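Local coordinates for protein tumor necrosis factor receptor superfamily member 16 (Rattus norvegicus, PDB 4F42) that is the low-affinity neurotrophin receptor p75NTR, whose intracellular death domain, a bundle of six helices, probably passes the signal on to partners inside the cell, at residues E15-L20 and C47-L52; D23-L28 and S41-A46; A54-Q59 and L64-A69. All coordinates share one frame; numbering follows the deposited sequence.

Contact 1 of 3, residues E15-L20 and C47-L52; sequences EVEKLL and CPVRAL. With MNB (5-mercapto-2-nitro-benzoic acid), chain B.
Glu17 and Arg50 form a salt bridge between helices 10-19 and 48-56 of the death-domain six-helix bundle, at the border of a buried apolar contact made by Leu20 and Val49. The backbones come nearest at Glu17 and Val49, whose CA atoms are 6.2 Å apart. Arg50 presents its guanidinium side-on. Arg50 NE reaches Glu17 OE2 over 3.2 Å in a nearly straight bond (N-H...O 163°), and Arg50 NH2 meets Glu17 OE1 at 3.0 Å on the syn lone pair; NE also shares OE1, so that oxygen accepts from two donors. Because the carboxylate and guanidinium planes are turned 52° apart, the fork is twisted, and the NE bonds rise out of the carboxylate plane. A bend at chi3 (-62°) in the otherwise extended arginine chain swings the guanidinium round to the acid. Arg50 NH2 also forms a salt bridge with Glu14, one turn before Glu17 on helix 10-19, so two acids probably share the positive charge. The 5-mercapto-2-nitro-benzoic acid lies over one face of the Arg50 guanidinium, its C4 3.9 Å above the plane and offset toward the rim, in a pocket that also includes Lys18, Ala46 and Cys47. On the inner side, where Trp25 and Leu28 of helix 24-32 close in, Val49 CG1 packs against Leu20 CB at 3.7 Å and Leu20 CD1 at 3.9 Å.

Contact 2 of 3, residues D23-L28 and S41-A46; sequences DTWRHL and SFTHEA
Trp25 of helix 24-32 meets Phe42 and Thr43, in the loop leading from helix 36-41 to helix 48-56 of the death-domain bundle, through the far rim of its six-membered ring. The tighter part is apolar. Phe42 CB approaches Trp25 CZ3 at 3.9 Å, obliquely to the indole, while Thr43 CG2 comes up to the ring edge in its plane, 3.9 Å from Trp25 CH2. With chi1 at 71°, the indole CG of Trp25 sits between the backbone N and the carbonyl carbon, and the ring extends from the helix toward the loop. Pro48, Val49 and Ile39 also touch the indole, so it fills the space between three helices. Its own neighbour Arg26 lays CG over the Trp25 ring centre, 3.5 Å above the plane, which probably limits how far the indole can turn. Toward the outer side the contact thins to Arg26 and the exposed Thr43, with no hydrogen bond joining the two segments. The polar ends turn instead to Asp40: Arg26 NH2 forms a salt bridge with its carboxylate, and Thr43 OG1 is hydrogen-bonded to its backbone O. What remains between the pair is Thr43 CG2 at the edge of the guanidinium, in its plane and 3.6 Å from Arg26 NH1.

Contact 3 of 3, residues A54-Q59 and L64-A69; sequences ASWGAQ and LDALLA. With MNB (5-mercapto-2-nitro-benzoic acid), chain C.
Trp56, on helix 48-56, puts the outer rim of its six-membered ring against the first turn of helix 64-73. Trp56 CH2 lies 3.8 Å from Leu67 CB, on an oblique approach, and Trp56 CZ2 lies 4.2 Å from Ala66 CB, which stands at the ring edge near its plane. The contact is apolar in its side chains, one large ring set on two beta carbons, and no hydrogen bond links the segments. Trp56 holds CG anti to the backbone N (chi1 175°), a setting that carries the indole across to the next helix. Around this first shell, Tyr5, Tyr34, Leu32 and Ala62 also touch the indole, and Leu67 in turn packs on Leu28 and Tyr5, which buries the junction. A type I beta turn from Trp56 to Gln59, closed by the bond from Gln59 N to Trp56 O (3.2 Å), leads the chain away from the helix. The turn of helix under Ala66 is fixed at its start by Thr63 OG1, which is hydrogen-bonded to Ala66 N.

On another side of helix 64-73, Leu64 and Leu68 border a bound 5-mercapto-2-nitro-benzoic acid. Leu64 CD2 lies 3.5 Å from its ring carbon C2, and Leu64 CD1 is 4.0 Å from C3; Leu68 CD2 adds a contact at 3.7 Å to C4. An alanine at Leu64 would remove both methyls and is likely to leave this part of the aromatic ring without its apolar neighbour. Lys12 NZ supplies a hydrogen bond to the ligand. Helix-to-helix packing through a buried tryptophan on one side and a ligand pocket on another thus share one short helix of the death-domain six-helix bundle.

In the fold
All three contacts belong to one death domain and together join four of its six helices, 10-19, 24-32, 48-56 and 64-73, with the loop before helix 48-56. Contact 2 falls between the two segments of contact 1 along the chain, and contact 3 follows both. Contacts 1 and 2 are neighbours, their centres 8 Å apart, whereas contact 3 lies across the chain's centre, about 12 Å from contact 1 and 15 Å from contact 2. Helix 48-56 serves contacts 1 and 3 directly. Leu67 ties the parts together, its CD2 meeting Val16 CG1 at 4.0 Å and its CD1 meeting Leu28 CD2 at 3.7 Å, consistent with one continuous apolar core.

Contact 1 of 3, residues E15-L20 and C47-L52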
loop_
_atom_site.group_PDB
_atom_site.type_symbol
_atom_site.label_atom_id
_atom_site.label_comp_id
_atom_site.label_asym_id
_atom_site.label_seq_id
_atom_site.Cartn_x
_atom_site.Cartn_y
_atom_site.Cartn_z
ATOM N N GLU A 15 2.839 9.821 -3.596
ATOM C CA GLU A 15 3.736 9.916 -2.436
ATOM C C GLU A 15 3.792 8.566 -1.707
ATOM O O GLU A 15 4.869 8.034 -1.438
ATOM C CB GLU A 15 3.293 11.022 -1.467
ATOM C CG GLU A 15 3.492 12.463 -1.963
ATOM C CD GLU A 15 2.628 13.483 -1.186
ATOM O OE1 GLU A 15 2.343 13.249 0.027
ATOM O OE2 GLU A 15 2.233 14.516 -1.792
ATOM N N VAL A 16 2.620 8.019 -1.404
ATOM C CA VAL A 16 2.494 6.684 -0.821
ATOM C C VAL A 16 3.298 5.657 -1.638
ATOM O O VAL A 16 4.131 4.936 -1.082
ATOM C CB VAL A 16 1.001 6.265 -0.700
ATOM C CG1 VAL A 16 0.869 4.827 -0.252
ATOM C CG2 VAL A 16 0.261 7.190 0.258
ATOM N N GLU A 17 3.063 5.625 -2.951
ATOM C CA GLU A 17 3.749 4.699 -3.862
ATOM C C GLU A 17 5.269 4.844 -3.830
ATOM O O GLU A 17 5.994 3.851 -3.858
ATOM C CB GLU A 17 3.258 4.898 -5.297
ATOM C CG GLU A 17 1.920 4.255 -5.600
ATOM C CD GLU A 17 1.325 4.735 -6.910
ATOM O OE1 GLU A 17 2.088 5.192 -7.779
ATOM O OE2 GLU A 17 0.089 4.659 -7.070
ATOM N N LYS A 18 5.740 6.087 -3.781
ATOM C CA LYS A 18 7.170 6.385 -3.746
ATOM C C LYS A 18 7.815 5.785 -2.504
ATOM O O LYS A 18 8.899 5.234 -2.580
ATOM C CB LYS A 18 7.408 7.895 -3.790
ATOM C CG LYS A 18 8.846 8.302 -4.128
ATOM C CD LYS A 18 9.039 8.514 -5.631
ATOM C CE LYS A 18 10.422 9.090 -5.949
ATOM N NZ LYS A 18 10.529 10.544 -5.615
ATOM N N LEU A 19 7.128 5.880 -1.373
ATOM C CA LEU A 19 7.667 5.420 -0.094
ATOM C C LEU A 19 7.661 3.907 0.030
ATOM O O LEU A 19 8.393 3.343 0.850
ATOM C CB LEU A 19 6.907 6.065 1.080
ATOM C CG LEU A 19 7.187 7.558 1.279
ATOM C CD1 LEU A 19 6.148 8.180 2.194
ATOM C CD2 LEU A 19 8.603 7.798 1.809
ATOM N N LEU A 20 6.830 3.261 -0.789
ATOM C CA LEU A 20 6.718 1.803 -0.794
ATOM C C LEU A 20 7.602 1.132 -1.851
ATOM O O LEU A 20 7.447 -0.060 -2.138
ATOM C CB LEU A 20 5.257 1.376 -0.942
ATOM C CG LEU A 20 4.281 1.897 0.118
ATOM C CD1 LEU A 20 2.841 1.555 -0.256
ATOM C CD2 LEU A 20 4.631 1.372 1.492
ATOM N N CYS A 47 3.859 -0.939 -12.776
ATOM C CA CYS A 47 3.911 -0.405 -11.417
ATOM C C CYS A 47 3.304 -1.393 -10.432
ATOM O O CYS A 47 2.098 -1.372 -10.192
ATOM C CB CYS A 47 3.184 0.931 -11.351
ATOM S SG CYS A 47 3.664 2.064 -12.682
ATOM N N PRO A 48 4.141 -2.277 -9.863
ATOM C CA PRO A 48 3.635 -3.308 -8.958
ATOM C C PRO A 48 2.935 -2.733 -7.721
ATOM O O PRO A 48 1.877 -3.237 -7.342
ATOM C CB PRO A 48 4.888 -4.096 -8.581
ATOM C CG PRO A 48 5.849 -3.837 -9.694
ATOM C CD PRO A 48 5.588 -2.424 -10.104
ATOM N N VAL A 49 3.502 -1.689 -7.120
ATOM C CA VAL A 49 2.882 -1.045 -5.959
ATOM C C VAL A 49 1.490 -0.510 -6.308
ATOM O O VAL A 49 0.510 -0.828 -5.641
ATOM C CB VAL A 49 3.736 0.123 -5.382
ATOM C CG1 VAL A 49 3.310 0.407 -3.960
ATOM C CG2 VAL A 49 5.238 -0.200 -5.427
ATOM N N ARG A 50 1.414 0.297 -7.363
ATOM C CA ARG A 50 0.144 0.859 -7.815
ATOM C C ARG A 50 -0.891 -0.227 -8.137
ATOM O O ARG A 50 -2.063 -0.107 -7.767
ATOM C CB ARG A 50 0.365 1.755 -9.029
ATOM C CG ARG A 50 -0.912 2.326 -9.621
ATOM C CD ARG A 50 -0.581 3.294 -10.729
ATOM N NE ARG A 50 0.199 4.433 -10.243
ATOM C CZ ARG A 50 0.697 5.398 -11.016
ATOM N NH1 ARG A 50 0.510 5.376 -12.338
ATOM N NH2 ARG A 50 1.386 6.395 -10.460
ATOM N N ALA A 51 -0.444 -1.276 -8.826
ATOM C CA ALA A 51 -1.294 -2.424 -9.157
ATOM C C ALA A 51 -1.832 -3.128 -7.903
ATOM O O ALA A 51 -3.003 -3.491 -7.855
ATOM C CB ALA A 51 -0.535 -3.412 -10.057
ATOM N N LEU A 52 -0.977 -3.292 -6.896
ATOM C CA LEU A 52 -1.350 -3.943 -5.645
ATOM C C LEU A 52 -2.419 -3.152 -4.924
ATOM O O LEU A 52 -3.448 -3.696 -4.541
ATOM C CB LEU A 52 -0.138 -4.100 -4.725
ATOM C CG LEU A 52 -0.483 -4.575 -3.308
ATOM C CD1 LEU A 52 -0.448 -6.085 -3.229
ATOM C CD2 LEU A 52 0.471 -3.961 -2.297
HETATM C C6 MNB B . 6.982 3.710 -10.168
HETATM C C1 MNB B . 6.992 4.636 -9.129
HETATM C C2 MNB B . 5.774 5.478 -8.869
HETATM C C3 MNB B . 4.668 5.287 -9.700
HETATM C C4 MNB B . 4.714 4.345 -10.727
HETATM C C5 MNB B . 5.850 3.565 -10.960
HETATM S S5 MNB B . 5.863 2.443 -12.239
HETATM C C10 MNB B . 8.249 4.728 -8.322
HETATM O O12 MNB B . 8.895 5.796 -8.321
HETATM O O11 MNB B . 8.626 3.720 -7.684
HETATM N N7 MNB B . 5.698 6.450 -7.833
HETATM O O9 MNB B . 4.864 7.358 -7.862
HETATM O O8 MNB B . 6.467 6.408 -6.889
#

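Contact 2 of 3, residues D23-L28 and S41-A46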
loop_
_atom_site.group_PDB
_atom_site.type_symbol
_atom_site.label_atom_id
_atom_site.label_comp_id
_atom_site.label_asym_id
_atom_site.label_seq_id
_atom_site.Cartn_x
_atom_site.Cartn_y
_atom_site.Cartn_z
ATOM N N ASP A 23 11.417 -3.215 -1.919
ATOM C CA ASP A 23 10.612 -4.370 -1.528
ATOM C C ASP A 23 9.539 -4.067 -0.479
ATOM O O ASP A 23 8.804 -4.965 -0.067
ATOM C CB ASP A 23 11.507 -5.513 -1.045
ATOM C CG ASP A 23 12.506 -5.962 -2.106
ATOM O OD1 ASP A 23 12.077 -6.448 -3.184
ATOM O OD2 ASP A 23 13.727 -5.826 -1.845
ATOM N N THR A 24 9.431 -2.812 -0.061
ATOM C CA THR A 24 8.478 -2.443 0.986
ATOM C C THR A 24 7.032 -2.831 0.629
ATOM O O THR A 24 6.272 -3.280 1.496
ATOM C CB THR A 24 8.585 -0.948 1.350
ATOM O OG1 THR A 24 9.967 -0.589 1.481
ATOM C CG2 THR A 24 7.892 -0.672 2.664
ATOM N N TRP A 25 6.668 -2.694 -0.648
ATOM C CA TRP A 25 5.324 -3.061 -1.105
ATOM C C TRP A 25 5.042 -4.552 -0.899
ATOM O O TRP A 25 3.919 -4.936 -0.558
ATOM C CB TRP A 25 5.097 -2.650 -2.566
ATOM C CG TRP A 25 5.866 -3.452 -3.571
ATOM C CD1 TRP A 25 7.161 -3.262 -3.949
ATOM C CD2 TRP A 25 5.388 -4.576 -4.325
ATOM N NE1 TRP A 25 7.520 -4.192 -4.890
ATOM C CE2 TRP A 25 6.450 -5.008 -5.144
ATOM C CE3 TRP A 25 4.162 -5.255 -4.392
ATOM C CZ2 TRP A 25 6.328 -6.091 -6.018
ATOM C CZ3 TRP A 25 4.044 -6.333 -5.256
ATOM C CH2 TRP A 25 5.121 -6.741 -6.056
ATOM N N ARG A 26 6.066 -5.381 -1.097
ATOM C CA ARG A 26 5.962 -6.821 -0.821
ATOM C C ARG A 26 5.697 -7.099 0.666
ATOM O O ARG A 26 4.821 -7.888 1.007
ATOM C CB ARG A 26 7.213 -7.565 -1.306
ATOM C CG ARG A 26 7.544 -7.332 -2.790
ATOM C CD ARG A 26 8.721 -8.180 -3.261
ATOM N NE ARG A 26 8.428 -9.598 -3.048
ATOM C CZ ARG A 26 8.002 -10.438 -3.992
ATOM N NH1 ARG A 26 7.842 -10.026 -5.249
ATOM N NH2 ARG A 26 7.748 -11.700 -3.676
ATOM N N HIS A 27 6.439 -6.431 1.542
ATOM C CA HIS A 27 6.269 -6.596 2.987
ATOM C C HIS A 27 4.855 -6.182 3.393
ATOM O O HIS A 27 4.175 -6.896 4.134
ATOM C CB HIS A 27 7.328 -5.791 3.764
ATOM C CG HIS A 27 8.724 -5.950 3.231
ATOM N ND1 HIS A 27 9.651 -4.930 3.255
ATOM C CD2 HIS A 27 9.340 -7.003 2.638
ATOM C CE1 HIS A 27 10.782 -5.354 2.717
ATOM N NE2 HIS A 27 10.619 -6.609 2.337
ATOM N N LEU A 28 4.417 -5.040 2.867
ATOM C CA LEU A 28 3.072 -4.519 3.122
ATOM C C LEU A 28 1.984 -5.453 2.608
ATOM O O LEU A 28 1.015 -5.736 3.316
ATOM C CB LEU A 28 2.915 -3.128 2.507
ATOM C CG LEU A 28 1.534 -2.488 2.492
ATOM C CD1 LEU A 28 1.078 -2.188 3.907
ATOM C CD2 LEU A 28 1.589 -1.219 1.672
ATOM N N SER A 41 2.662 -12.164 -8.661
ATOM C CA SER A 41 1.830 -11.876 -9.826
ATOM C C SER A 41 1.813 -10.392 -10.200
ATOM O O SER A 41 1.547 -10.050 -11.361
ATOM C CB SER A 41 0.400 -12.374 -9.618
ATOM O OG SER A 41 -0.427 -11.367 -9.047
ATOM N N PHE A 42 2.091 -9.514 -9.231
ATOM C CA PHE A 42 2.038 -8.063 -9.477
ATOM C C PHE A 42 3.338 -7.552 -10.057
ATOM O O PHE A 42 3.398 -6.431 -10.558
ATOM C CB PHE A 42 1.685 -7.270 -8.208
ATOM C CG PHE A 42 0.244 -7.393 -7.789
ATOM C CD1 PHE A 42 -0.766 -6.782 -8.520
ATOM C CD2 PHE A 42 -0.101 -8.108 -6.652
ATOM C CE1 PHE A 42 -2.112 -6.903 -8.139
ATOM C CE2 PHE A 42 -1.436 -8.224 -6.255
ATOM C CZ PHE A 42 -2.440 -7.625 -7.002
ATOM N N THR A 43 4.379 -8.376 -9.992
ATOM C CA THR A 43 5.682 -7.999 -10.525
ATOM C C THR A 43 5.658 -7.910 -12.049
ATOM O O THR A 43 6.560 -7.338 -12.653
ATOM C CB THR A 43 6.800 -8.971 -10.091
ATOM O OG1 THR A 43 6.613 -10.249 -10.717
ATOM C CG2 THR A 43 6.822 -9.122 -8.569
ATOM N N HIS A 44 4.611 -8.473 -12.649
ATOM C CA HIS A 44 4.383 -8.425 -14.092
ATOM C C HIS A 44 3.834 -7.086 -14.551
ATOM O O HIS A 44 3.810 -6.799 -15.748
ATOM C CB HIS A 44 3.473 -9.574 -14.520
ATOM C CG HIS A 44 4.119 -10.908 -14.343
ATOM N ND1 HIS A 44 4.710 -11.589 -15.381
ATOM C CD2 HIS A 44 4.345 -11.644 -13.229
ATOM C CE1 HIS A 44 5.244 -12.707 -14.922
ATOM N NE2 HIS A 44 5.040 -12.761 -13.618
ATOM N N GLU A 45 3.415 -6.266 -13.598
ATOM C CA GLU A 45 2.892 -4.956 -13.916
ATOM C C GLU A 45 4.035 -3.964 -14.051
ATOM O O GLU A 45 5.121 -4.195 -13.522
ATOM C CB GLU A 45 1.902 -4.498 -12.847
ATOM C CG GLU A 45 0.766 -5.458 -12.609
ATOM C CD GLU A 45 -0.100 -5.684 -13.836
ATOM O OE1 GLU A 45 -0.188 -4.779 -14.703
ATOM O OE2 GLU A 45 -0.700 -6.782 -13.927
ATOM N N ALA A 46 3.787 -2.876 -14.780
ATOM C CA ALA A 46 4.751 -1.776 -14.885
ATOM C C ALA A 46 4.956 -1.123 -13.513
ATOM O O ALA A 46 6.080 -0.803 -13.136
ATOM C CB ALA A 46 4.291 -0.745 -15.919
#

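Contact 3 of 3, residues A54-Q59 and L64-A69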
loop_
_atom_site.group_PDB
_atom_site.type_symbol
_atom_site.label_atom_id
_atom_site.label_comp_id
_atom_site.label_asym_id
_atom_site.label_seq_id
_atom_site.Cartn_x
_atom_site.Cartn_y
_atom_site.Cartn_z
ATOM N N ALA A 54 -4.368 -0.766 -6.075
ATOM C CA ALA A 54 -5.593 -0.671 -6.876
ATOM C C ALA A 54 -6.460 -1.906 -6.673
ATOM O O ALA A 54 -7.686 -1.806 -6.601
ATOM C CB ALA A 54 -5.256 -0.514 -8.345
ATOM N N SER A 55 -5.811 -3.065 -6.600
ATOM C CA SER A 55 -6.480 -4.327 -6.315
ATOM C C SER A 55 -7.017 -4.318 -4.881
ATOM O O SER A 55 -8.225 -4.465 -4.672
ATOM C CB SER A 55 -5.519 -5.500 -6.543
ATOM O OG SER A 55 -5.961 -6.676 -5.885
ATOM N N TRP A 56 -6.119 -4.134 -3.907
ATOM C CA TRP A 56 -6.489 -4.015 -2.488
ATOM C C TRP A 56 -7.593 -2.971 -2.279
ATOM O O TRP A 56 -8.608 -3.245 -1.636
ATOM C CB TRP A 56 -5.251 -3.668 -1.638
ATOM C CG TRP A 56 -5.560 -3.402 -0.191
ATOM C CD1 TRP A 56 -5.884 -4.332 0.766
ATOM C CD2 TRP A 56 -5.584 -2.128 0.465
ATOM N NE1 TRP A 56 -6.105 -3.715 1.969
ATOM C CE2 TRP A 56 -5.932 -2.362 1.815
ATOM C CE3 TRP A 56 -5.345 -0.815 0.046
ATOM C CZ2 TRP A 56 -6.043 -1.321 2.750
ATOM C CZ3 TRP A 56 -5.460 0.217 0.971
ATOM C CH2 TRP A 56 -5.802 -0.039 2.307
ATOM N N GLY A 57 -7.384 -1.789 -2.858
ATOM C CA GLY A 57 -8.287 -0.646 -2.737
ATOM C C GLY A 57 -9.701 -0.873 -3.230
ATOM O O GLY A 57 -10.595 -0.060 -2.957
ATOM N N ALA A 58 -9.903 -1.976 -3.950
ATOM C CA ALA A 58 -11.229 -2.343 -4.459
ATOM C C ALA A 58 -12.231 -2.658 -3.341
ATOM O O ALA A 58 -13.426 -2.366 -3.485
ATOM C CB ALA A 58 -11.133 -3.510 -5.439
ATOM N N GLN A 59 -11.750 -3.245 -2.240
ATOM C CA GLN A 59 -12.609 -3.589 -1.096
ATOM C C GLN A 59 -13.111 -2.338 -0.382
ATOM O O GLN A 59 -12.549 -1.250 -0.543
ATOM C CB GLN A 59 -11.865 -4.463 -0.089
ATOM C CG GLN A 59 -10.987 -5.545 -0.693
ATOM C CD GLN A 59 -9.760 -5.831 0.162
ATOM O OE1 GLN A 59 -9.302 -4.970 0.926
ATOM N NE2 GLN A 59 -9.217 -7.040 0.037
ATOM N N LEU A 64 -7.483 4.561 4.140
ATOM C CA LEU A 64 -6.159 5.079 4.459
ATOM C C LEU A 64 -5.663 4.591 5.823
ATOM O O LEU A 64 -4.510 4.172 5.946
ATOM C CB LEU A 64 -6.130 6.605 4.394
ATOM C CG LEU A 64 -4.782 7.275 4.699
ATOM C CD1 LEU A 64 -3.656 6.817 3.760
ATOM C CD2 LEU A 64 -4.922 8.772 4.676
ATOM N N ASP A 65 -6.532 4.630 6.831
ATOM C CA ASP A 65 -6.157 4.218 8.182
ATOM C C ASP A 65 -5.809 2.731 8.286
ATOM O O ASP A 65 -4.899 2.358 9.020
ATOM C CB ASP A 65 -7.188 4.651 9.239
ATOM C CG ASP A 65 -8.624 4.366 8.839
ATOM O OD1 ASP A 65 -9.215 3.396 9.354
ATOM O OD2 ASP A 65 -9.183 5.133 8.029
ATOM N N ALA A 66 -6.532 1.896 7.537
ATOM C CA ALA A 66 -6.212 0.478 7.422
ATOM C C ALA A 66 -4.826 0.301 6.818
ATOM O O ALA A 66 -4.058 -0.569 7.236
ATOM C CB ALA A 66 -7.246 -0.238 6.577
ATOM N N LEU A 67 -4.506 1.131 5.834
ATOM C CA LEU A 67 -3.179 1.104 5.231
ATOM C C LEU A 67 -2.120 1.535 6.244
ATOM O O LEU A 67 -1.108 0.845 6.432
ATOM C CB LEU A 67 -3.120 2.000 3.994
ATOM C CG LEU A 67 -1.745 2.132 3.341
ATOM C CD1 LEU A 67 -1.202 0.767 2.944
ATOM C CD2 LEU A 67 -1.837 3.040 2.136
ATOM N N LEU A 68 -2.363 2.678 6.881
ATOM C CA LEU A 68 -1.477 3.198 7.913
ATOM C C LEU A 68 -1.277 2.173 9.039
ATOM O O LEU A 68 -0.140 1.938 9.460
ATOM C CB LEU A 68 -2.006 4.544 8.428
ATOM C CG LEU A 68 -1.465 5.862 7.834
ATOM C CD1 LEU A 68 -0.995 5.783 6.386
ATOM C CD2 LEU A 68 -2.414 7.042 8.006
ATOM N N ALA A 69 -2.362 1.539 9.491
ATOM C CA ALA A 69 -2.286 0.447 10.482
ATOM C C ALA A 69 -1.365 -0.694 10.027
ATOM O O ALA A 69 -0.520 -1.158 10.798
ATOM C CB ALA A 69 -3.666 -0.102 10.792
HETATM C C6 MNB C . -2.745 12.056 6.314
HETATM C C1 MNB C . -2.889 11.967 4.931
HETATM C C2 MNB C . -2.189 10.859 4.195
HETATM C C3 MNB C . -1.427 9.951 4.927
HETATM C C4 MNB C . -1.319 10.087 6.302
HETATM C C5 MNB C . -1.962 11.117 6.984
HETATM S S5 MNB C . -1.775 11.199 8.666
HETATM C C10 MNB C . -3.727 12.995 4.230
HETATM O O12 MNB C . -3.168 14.054 3.887
HETATM O O11 MNB C . -4.941 12.788 4.005
HETATM N N7 MNB C . -2.280 10.679 2.801
HETATM O O9 MNB C . -1.520 9.917 2.226
HETATM O O8 MNB C . -3.129 11.256 2.140
#